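Local coordinates for nucleoprotein (Sendai virus, PDB 6M7D) that encapsidates the viral genomic RNA in a helical nucleocapsid, one subunit per six nucleotides, shielding it from nucleases and presenting it as template for transcription and replication, at residues 33-38 with 69-74; 103-107 with 118-122; 302-306 with 318-324. The contacts are given in a common frame with arbitrary orientation. Residues are numbered along the deposited sequence.

Contact 1 of 3, residues 33-38 with 69-74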
loop_
_atom_site.group_PDB
_atom_site.type_symbol
_atom_site.label_atom_id
_atom_site.label_comp_id
_atom_site.label_asym_id
_atom_site.label_seq_id
_atom_site.Cartn_x
_atom_site.Cartn_y
_atom_site.Cartn_z
ATOM N N SER A 33 2.781 -22.805 -5.545
ATOM C CA SER A 33 2.305 -22.931 -6.907
ATOM C C SER A 33 3.413 -22.555 -7.879
ATOM O O SER A 33 4.297 -21.754 -7.575
ATOM C CB SER A 33 1.082 -22.045 -7.137
ATOM O OG SER A 33 -0.073 -22.583 -6.523
ATOM N N THR A 34 3.364 -23.152 -9.060
ATOM C CA THR A 34 4.292 -22.831 -10.136
ATOM C C THR A 34 3.584 -21.862 -11.078
ATOM O O THR A 34 2.512 -22.166 -11.606
ATOM C CB THR A 34 4.772 -24.094 -10.849
ATOM O OG1 THR A 34 5.613 -23.736 -11.948
ATOM C CG2 THR A 34 3.605 -24.952 -11.336
ATOM N N VAL A 35 4.164 -20.683 -11.253
ATOM C CA VAL A 35 3.530 -19.598 -11.985
ATOM C C VAL A 35 4.359 -19.274 -13.216
ATOM O O VAL A 35 5.583 -19.130 -13.133
ATOM C CB VAL A 35 3.355 -18.353 -11.098
ATOM C CG1 VAL A 35 2.488 -17.368 -11.791
ATOM C CG2 VAL A 35 2.742 -18.733 -9.769
ATOM N N SER A 36 3.687 -19.155 -14.357
ATOM C CA SER A 36 4.334 -18.789 -15.607
ATOM C C SER A 36 4.411 -17.273 -15.701
ATOM O O SER A 36 3.384 -16.590 -15.660
ATOM C CB SER A 36 3.572 -19.359 -16.802
ATOM O OG SER A 36 3.261 -20.722 -16.606
ATOM N N VAL A 37 5.626 -16.753 -15.824
ATOM C CA VAL A 37 5.871 -15.331 -16.021
ATOM C C VAL A 37 6.485 -15.150 -17.398
ATOM O O VAL A 37 7.466 -15.817 -17.737
ATOM C CB VAL A 37 6.786 -14.757 -14.928
ATOM C CG1 VAL A 37 7.086 -13.306 -15.215
ATOM C CG2 VAL A 37 6.129 -14.895 -13.592
ATOM N N PHE A 38 5.915 -14.248 -18.183
ATOM C CA PHE A 38 6.319 -14.043 -19.565
ATOM C C PHE A 38 7.098 -12.743 -19.674
ATOM O O PHE A 38 6.566 -11.670 -19.375
ATOM C CB PHE A 38 5.100 -14.032 -20.481
ATOM C CG PHE A 38 4.237 -15.236 -20.326
ATOM C CD1 PHE A 38 4.471 -16.366 -21.078
ATOM C CD2 PHE A 38 3.205 -15.250 -19.412
ATOM C CE1 PHE A 38 3.685 -17.480 -20.929
ATOM C CE2 PHE A 38 2.417 -16.363 -19.264
ATOM C CZ PHE A 38 2.657 -17.477 -20.022
ATOM N N SER A 69 -3.118 -17.606 -8.872
ATOM C CA SER A 69 -1.666 -17.587 -8.975
ATOM C C SER A 69 -1.222 -17.229 -10.386
ATOM O O SER A 69 -0.255 -16.486 -10.570
ATOM C CB SER A 69 -1.094 -18.937 -8.558
ATOM O OG SER A 69 -0.862 -19.757 -9.686
ATOM N N GLN A 70 -1.935 -17.721 -11.398
ATOM C CA GLN A 70 -1.559 -17.404 -12.772
ATOM C C GLN A 70 -1.865 -15.951 -13.104
ATOM O O GLN A 70 -1.107 -15.293 -13.821
ATOM C CB GLN A 70 -2.265 -18.342 -13.745
ATOM C CG GLN A 70 -1.605 -18.373 -15.106
ATOM C CD GLN A 70 -0.093 -18.257 -15.019
ATOM O OE1 GLN A 70 0.582 -19.159 -14.523
ATOM N NE2 GLN A 70 0.445 -17.141 -15.493
ATOM N N ARG A 71 -2.981 -15.432 -12.594
ATOM C CA ARG A 71 -3.272 -14.016 -12.768
ATOM C C ARG A 71 -2.231 -13.156 -12.065
ATOM O O ARG A 71 -1.821 -12.109 -12.581
ATOM C CB ARG A 71 -4.673 -13.715 -12.251
ATOM C CG ARG A 71 -5.742 -14.545 -12.904
ATOM C CD ARG A 71 -7.023 -14.500 -12.114
ATOM N NE ARG A 71 -7.532 -13.143 -11.986
ATOM C CZ ARG A 71 -8.672 -12.832 -11.384
ATOM N NH1 ARG A 71 -9.419 -13.785 -10.859
ATOM N NH2 ARG A 71 -9.064 -11.572 -11.310
ATOM N N GLY A 72 -1.784 -13.584 -10.888
ATOM C CA GLY A 72 -0.689 -12.898 -10.234
ATOM C C GLY A 72 0.593 -12.961 -11.031
ATOM O O GLY A 72 1.388 -12.025 -11.006
ATOM N N GLY A 73 0.809 -14.057 -11.755
ATOM C CA GLY A 73 1.972 -14.144 -12.620
ATOM C C GLY A 73 1.870 -13.267 -13.845
ATOM O O GLY A 73 2.881 -12.777 -14.344
ATOM N N PHE A 74 0.658 -13.047 -14.342
ATOM C CA PHE A 74 0.476 -12.084 -15.423
ATOM C C PHE A 74 0.714 -10.663 -14.935
ATOM O O PHE A 74 1.296 -9.840 -15.651
ATOM C CB PHE A 74 -0.918 -12.217 -16.019
ATOM C CG PHE A 74 -1.044 -13.354 -16.965
ATOM C CD1 PHE A 74 -0.250 -13.415 -18.087
ATOM C CD2 PHE A 74 -1.935 -14.375 -16.723
ATOM C CE1 PHE A 74 -0.355 -14.461 -18.956
ATOM C CE2 PHE A 74 -2.040 -15.424 -17.589
ATOM C CZ PHE A 74 -1.251 -15.467 -18.707
#

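Contact 2 of 3, residues 103-107 with 118-122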
loop_
_atom_site.group_PDB
_atom_site.type_symbol
_atom_site.label_atom_id
_atom_site.label_comp_id
_atom_site.label_asym_id
_atom_site.label_seq_id
_atom_site.Cartn_x
_atom_site.Cartn_y
_atom_site.Cartn_z
ATOM N N ILE A 103 9.937 -18.558 -15.924
ATOM C CA ILE A 103 10.062 -17.435 -16.842
ATOM C C ILE A 103 9.991 -17.945 -18.273
ATOM O O ILE A 103 10.833 -18.738 -18.705
ATOM C CB ILE A 103 11.363 -16.664 -16.593
ATOM C CG1 ILE A 103 11.333 -16.033 -15.204
ATOM C CG2 ILE A 103 11.554 -15.610 -17.652
ATOM C CD1 ILE A 103 12.624 -15.400 -14.809
ATOM N N TYR A 104 8.980 -17.495 -19.003
ATOM C CA TYR A 104 8.843 -17.752 -20.425
ATOM C C TYR A 104 9.210 -16.485 -21.183
ATOM O O TYR A 104 9.081 -15.377 -20.662
ATOM C CB TYR A 104 7.417 -18.169 -20.781
ATOM C CG TYR A 104 7.003 -19.552 -20.324
ATOM C CD1 TYR A 104 7.656 -20.195 -19.288
ATOM C CD2 TYR A 104 5.952 -20.213 -20.938
ATOM C CE1 TYR A 104 7.275 -21.450 -18.877
ATOM C CE2 TYR A 104 5.565 -21.470 -20.536
ATOM C CZ TYR A 104 6.230 -22.085 -19.505
ATOM O OH TYR A 104 5.849 -23.340 -19.096
ATOM N N ASN A 105 9.671 -16.649 -22.414
ATOM C CA ASN A 105 10.076 -15.523 -23.241
ATOM C C ASN A 105 9.088 -15.342 -24.379
ATOM O O ASN A 105 8.799 -16.291 -25.110
ATOM C CB ASN A 105 11.485 -15.721 -23.795
ATOM C CG ASN A 105 12.548 -15.557 -22.739
ATOM O OD1 ASN A 105 12.768 -16.445 -21.918
ATOM N ND2 ASN A 105 13.217 -14.415 -22.750
ATOM N N ILE A 106 8.569 -14.129 -24.518
ATOM C CA ILE A 106 7.774 -13.753 -25.679
ATOM C C ILE A 106 8.746 -13.315 -26.763
ATOM O O ILE A 106 9.491 -12.349 -26.588
ATOM C CB ILE A 106 6.778 -12.638 -25.358
ATOM C CG1 ILE A 106 6.022 -12.938 -24.069
ATOM C CG2 ILE A 106 5.819 -12.463 -26.513
ATOM C CD1 ILE A 106 5.180 -14.154 -24.162
ATOM N N GLU A 107 8.740 -14.053 -27.877
ATOM C CA GLU A 107 9.647 -13.781 -29.024
ATOM C C GLU A 107 8.811 -13.413 -30.252
ATOM O O GLU A 107 7.831 -14.127 -30.534
ATOM C CB GLU A 107 10.494 -15.019 -29.320
ATOM C CG GLU A 107 11.405 -15.421 -28.175
ATOM C CD GLU A 107 12.523 -14.436 -27.883
ATOM O OE1 GLU A 107 12.584 -13.393 -28.564
ATOM O OE2 GLU A 107 13.331 -14.715 -26.976
ATOM N N PHE A 118 3.856 -13.473 -32.676
ATOM C CA PHE A 118 4.518 -13.755 -31.377
ATOM C C PHE A 118 4.683 -15.266 -31.194
ATOM O O PHE A 118 3.952 -16.043 -31.837
ATOM C CB PHE A 118 3.729 -13.150 -30.211
ATOM C CG PHE A 118 3.687 -11.644 -30.182
ATOM C CD1 PHE A 118 4.834 -10.904 -29.949
ATOM C CD2 PHE A 118 2.495 -10.964 -30.375
ATOM C CE1 PHE A 118 4.793 -9.520 -29.919
ATOM C CE2 PHE A 118 2.454 -9.579 -30.345
ATOM C CZ PHE A 118 3.604 -8.860 -30.116
ATOM N N ILE A 119 5.644 -15.653 -30.354
ATOM C CA ILE A 119 5.911 -17.047 -30.037
ATOM C C ILE A 119 6.565 -17.098 -28.665
ATOM O O ILE A 119 7.421 -16.267 -28.347
ATOM C CB ILE A 119 6.799 -17.716 -31.108
ATOM C CG1 ILE A 119 7.040 -19.195 -30.793
ATOM C CG2 ILE A 119 8.104 -16.961 -31.285
ATOM C CD1 ILE A 119 5.784 -19.975 -30.492
ATOM N N VAL A 120 6.101 -18.030 -27.826
ATOM C CA VAL A 120 6.665 -18.177 -26.453
ATOM C C VAL A 120 7.712 -19.290 -26.510
ATOM O O VAL A 120 7.331 -20.447 -26.760
ATOM C CB VAL A 120 5.563 -18.496 -25.424
ATOM C CG1 VAL A 120 6.140 -18.748 -24.040
ATOM C CG2 VAL A 120 4.503 -17.408 -25.375
ATOM N N LYS A 121 8.982 -18.937 -26.295
ATOM C CA LYS A 121 10.071 -19.943 -26.366
ATOM C C LYS A 121 10.960 -19.859 -25.122
ATOM O O LYS A 121 11.410 -18.745 -24.793
ATOM C CB LYS A 121 10.923 -19.680 -27.612
ATOM C CG LYS A 121 10.142 -19.442 -28.896
ATOM C CD LYS A 121 10.949 -18.727 -29.958
ATOM C CE LYS A 121 12.294 -19.371 -30.214
ATOM N NZ LYS A 121 13.084 -18.610 -31.210
ATOM N N THR A 122 11.219 -21.000 -24.478
ATOM C CA THR A 122 12.154 -21.031 -23.324
ATOM C C THR A 122 13.470 -21.604 -23.858
ATOM O O THR A 122 13.488 -22.802 -24.202
ATOM C CB THR A 122 11.585 -21.847 -22.157
ATOM O OG1 THR A 122 10.385 -21.207 -21.717
ATOM C CG2 THR A 122 12.549 -21.971 -20.999
#

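Contact 3 of 3, residues 302-306 with 318-324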
loop_
_atom_site.group_PDB
_atom_site.type_symbol
_atom_site.label_atom_id
_atom_site.label_comp_id
_atom_site.label_asym_id
_atom_site.label_seq_id
_atom_site.Cartn_x
_atom_site.Cartn_y
_atom_site.Cartn_z
ATOM N N THR A 302 9.852 -2.119 17.769
ATOM C CA THR A 302 9.599 -3.246 16.831
ATOM C C THR A 302 9.515 -2.702 15.404
ATOM O O THR A 302 10.106 -3.318 14.503
ATOM C CB THR A 302 8.296 -3.968 17.192
ATOM O OG1 THR A 302 8.443 -4.509 18.505
ATOM C CG2 THR A 302 7.943 -5.069 16.218
ATOM N N TYR A 303 8.832 -1.569 15.226
ATOM C CA TYR A 303 8.695 -0.943 13.921
ATOM C C TYR A 303 10.032 -0.402 13.429
ATOM O O TYR A 303 10.436 -0.657 12.293
ATOM C CB TYR A 303 7.644 0.161 14.011
ATOM C CG TYR A 303 7.289 0.831 12.715
ATOM C CD1 TYR A 303 6.159 0.461 12.011
ATOM C CD2 TYR A 303 8.070 1.854 12.209
ATOM C CE1 TYR A 303 5.836 1.080 10.838
ATOM C CE2 TYR A 303 7.757 2.462 11.042
ATOM C CZ TYR A 303 6.641 2.079 10.361
ATOM O OH TYR A 303 6.331 2.713 9.189
ATOM N N LEU A 304 10.738 0.347 14.274
ATOM C CA LEU A 304 12.009 0.924 13.861
ATOM C C LEU A 304 13.093 -0.123 13.684
ATOM O O LEU A 304 14.089 0.143 13.010
ATOM C CB LEU A 304 12.456 1.975 14.865
ATOM C CG LEU A 304 11.622 3.252 14.863
ATOM C CD1 LEU A 304 12.303 4.318 15.667
ATOM C CD2 LEU A 304 11.369 3.722 13.454
ATOM N N SER A 305 12.929 -1.301 14.276
ATOM C CA SER A 305 13.849 -2.398 14.032
ATOM C C SER A 305 13.548 -3.108 12.726
ATOM O O SER A 305 14.460 -3.658 12.101
ATOM C CB SER A 305 13.783 -3.391 15.187
ATOM O OG SER A 305 12.913 -4.463 14.873
ATOM N N LYS A 306 12.284 -3.120 12.306
ATOM C CA LYS A 306 11.931 -3.743 11.036
ATOM C C LYS A 306 12.492 -3.002 9.829
ATOM O O LYS A 306 12.392 -3.516 8.715
ATOM C CB LYS A 306 10.419 -3.859 10.912
ATOM C CG LYS A 306 9.822 -5.005 11.684
ATOM C CD LYS A 306 10.127 -6.321 11.014
ATOM C CE LYS A 306 9.687 -6.304 9.563
ATOM N NZ LYS A 306 10.209 -7.472 8.807
ATOM N N ASP A 318 3.053 -9.841 8.001
ATOM C CA ASP A 318 4.259 -10.124 8.761
ATOM C C ASP A 318 3.910 -10.753 10.108
ATOM O O ASP A 318 2.844 -10.484 10.668
ATOM C CB ASP A 318 5.035 -8.834 8.980
ATOM C CG ASP A 318 6.495 -9.061 9.258
ATOM O OD1 ASP A 318 6.867 -9.174 10.441
ATOM O OD2 ASP A 318 7.276 -9.117 8.289
ATOM N N PRO A 319 4.784 -11.607 10.645
ATOM C CA PRO A 319 4.514 -12.185 11.970
ATOM C C PRO A 319 4.230 -11.154 13.049
ATOM O O PRO A 319 3.254 -11.309 13.790
ATOM C CB PRO A 319 5.794 -12.975 12.253
ATOM C CG PRO A 319 6.271 -13.374 10.924
ATOM C CD PRO A 319 5.928 -12.263 9.989
ATOM N N VAL A 320 5.043 -10.098 13.155
ATOM C CA VAL A 320 4.848 -9.091 14.197
ATOM C C VAL A 320 3.711 -8.129 13.910
ATOM O O VAL A 320 3.452 -7.242 14.729
ATOM C CB VAL A 320 6.093 -8.211 14.424
ATOM C CG1 VAL A 320 7.303 -9.060 14.721
ATOM C CG2 VAL A 320 6.334 -7.321 13.219
ATOM N N HIS A 321 3.029 -8.261 12.775
ATOM C CA HIS A 321 2.070 -7.237 12.386
ATOM C C HIS A 321 0.825 -7.261 13.255
ATOM O O HIS A 321 0.155 -6.234 13.399
ATOM C CB HIS A 321 1.700 -7.400 10.918
ATOM C CG HIS A 321 0.425 -8.144 10.692
ATOM N ND1 HIS A 321 0.317 -9.504 10.871
ATOM C CD2 HIS A 321 -0.795 -7.717 10.294
ATOM C CE1 HIS A 321 -0.918 -9.883 10.602
ATOM N NE2 HIS A 321 -1.612 -8.818 10.248
ATOM N N GLY A 322 0.496 -8.411 13.841
ATOM C CA GLY A 322 -0.689 -8.500 14.667
ATOM C C GLY A 322 -0.533 -7.855 16.022
ATOM O O GLY A 322 -1.531 -7.635 16.710
ATOM N N GLU A 323 0.699 -7.558 16.421
ATOM C CA GLU A 323 0.956 -6.865 17.670
ATOM C C GLU A 323 0.791 -5.363 17.548
ATOM O O GLU A 323 0.727 -4.679 18.572
ATOM C CB GLU A 323 2.359 -7.191 18.170
ATOM C CG GLU A 323 2.439 -8.512 18.905
ATOM C CD GLU A 323 1.191 -8.806 19.726
ATOM O OE1 GLU A 323 0.466 -9.767 19.390
ATOM O OE2 GLU A 323 0.937 -8.078 20.710
ATOM N N PHE A 324 0.733 -4.840 16.332
ATOM C CA PHE A 324 0.420 -3.445 16.090
ATOM C C PHE A 324 -1.073 -3.215 16.008
ATOM O O PHE A 324 -1.503 -2.082 15.789
ATOM C CB PHE A 324 1.096 -2.967 14.807
ATOM C CG PHE A 324 2.583 -2.937 14.888
ATOM C CD1 PHE A 324 3.318 -4.093 14.746
ATOM C CD2 PHE A 324 3.249 -1.754 15.108
ATOM C CE1 PHE A 324 4.681 -4.065 14.830
ATOM C CE2 PHE A 324 4.607 -1.726 15.199
ATOM C CZ PHE A 324 5.324 -2.878 15.056
#

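Contact 1 of 3, residues 33-38 with 69-74
The carboxamide of Gln70 reads the backbone of strand 33-38 on both sides of one residue: Ser36 N donates to Gln70 OE1 at 3.1 Å, and Gln70 NE2 donates to Ser36 O at 3.0 Å, both bonds nearly straight. One helix side chain thus takes up the two peptide groups of Ser36 that face away from strand 99-108, where Val35 and Val37 make their backbone bonds. Beside this pair the helix lies close, its axis 7.1 Å from that of the strand and inclined to it by 29°. Val35 points at the helix, with CG1 3.4 Å from Gly73 CA and 3.1 Å from Ser69 O; a CB on residue 73 would clash with that methyl. Towards the end of the segments Phe38 CE2 meets Phe74 CE1 at 3.4 Å; the ring planes are 15° from parallel but slid apart, with centroids 5.5 Å apart and little overlap. Phe57 of helix 47-62 touches both side chains. Because 33-40 is an outermost strand of the sheet within this chain, the glutamine satisfies polar groups that no further strand of the chain pairs with, while the missing side chain at Gly73 lets Val35 pack directly on the helix backbone.

Contact 2 of 3, residues 103-107 with 118-122
Strands 103-107 and 118-122 run antiparallel, their axes 4.5 Å apart at closest and their directions 150° from each other. Glu107 and Ile119 form the hydrogen-bonded pair: Glu107 N reaches Ile119 O at 2.6 Å, while the return bond from Ile119 N to Glu107 O, 2.7 Å, is weak because its angle is only 130°. Ile106 and Val120 are the adjoining non-hydrogen-bonded pair, and beyond them Lys121 N donates to Asn105 O at 2.9 Å, an oxygen that Val120 CA also approaches at 3.1 Å in a CA-H...O contact. These are the central strands of a four-stranded mixed sheet, joined as a beta hairpin by a nine-residue connection; strand 33-40 pairs in parallel with the first, strand 125-127 antiparallel with the second. On the face carrying Ile106 and Val120, Ile106 CD1 packs 3.5 Å from Val120 CG2, and Leu134 and Phe135 of helix 129-135 cover Ile106. Ile106 CG2 lies 3.9 Å from Phe118 CD1, and the Phe118 ring stacks on Phe135. Tyr104 CD2 touches Val120 CG1 at 3.4 Å. On the face of Glu107 and Ile119, Glu107 CG meets the aliphatic part of Lys121 at CD, 3.8 Å away, while the Glu107 carboxylate turns to Ser43, bonded through OE1.

Contact 3 of 3, residues 302-306 with 318-324
Phe324 lays the rim of its ring against the C-terminal part of helix 290-305, its CZ 3.6 Å from Thr302 CG2 and 3.7 Å from Tyr303 N, both close to the ring plane. Phe324 CE2 also lies 3.8 Å from Tyr303 CB, so the phenyl group rests against two successive residues. Thr302 points its CB at the 318-324 segment and offers its methyl to both Phe324 and Val320, whose CB lies 4.1 Å from Thr302 CG2; the Thr302 hydroxyl is bonded back to Ser298 O in the preceding turn. Further along, Lys306 extends across the gap, and Lys306 NZ forms a salt bridge with Asp318 OD2 at 3.4 Å, long enough that its hydrogen bond is weak. The apolar patch and the ion pair join residues on the two sides of an eleven-residue excursion without helix or strand. Within 318-324 the backbone is wound into turns, with His321 N bonded to Asp318 O at 3.1 Å and His321 ND1 to the same Asp318 O at 2.7 Å. The His321 ring leads away from the helix and packs on a sugar of the bound RNA, so this loop borders the nucleic acid on one part of its surface while Phe324 is buried on another. The Phe324 side chain lies about 10 Å from those of the RNA-binding residues Tyr350 and Arg354. Phe324 itself meets Phe269 of helix 267-277 edge-to-face and touches Leu266 and Leu299, so its side chain bridges helices 290-305 and 267-277, shortly before the chain enters helix 330-343.

Overall arrangement
The three contacts follow one another along the chain without interleaving. Contacts 1 and 2, centres 14 Å apart, involve the same mixed sheet: contact 1 packs helix 68-80 on strand 33-40, and contact 2 pairs the neighbouring strand 99-108 with strand 118-122. They touch through Phe38 against Tyr104 and Ile106. Contact 3 stands apart in a helical region, its centre 29 Å from that of contact 1 and 41 Å from that of contact 2. Its nearest atom is about 4 Å from the RNA, against about 20 and 32 Å for the nearest atoms of contacts 1 and 2, so these two lie remote from the genome and contact 3 includes a loop bordering it.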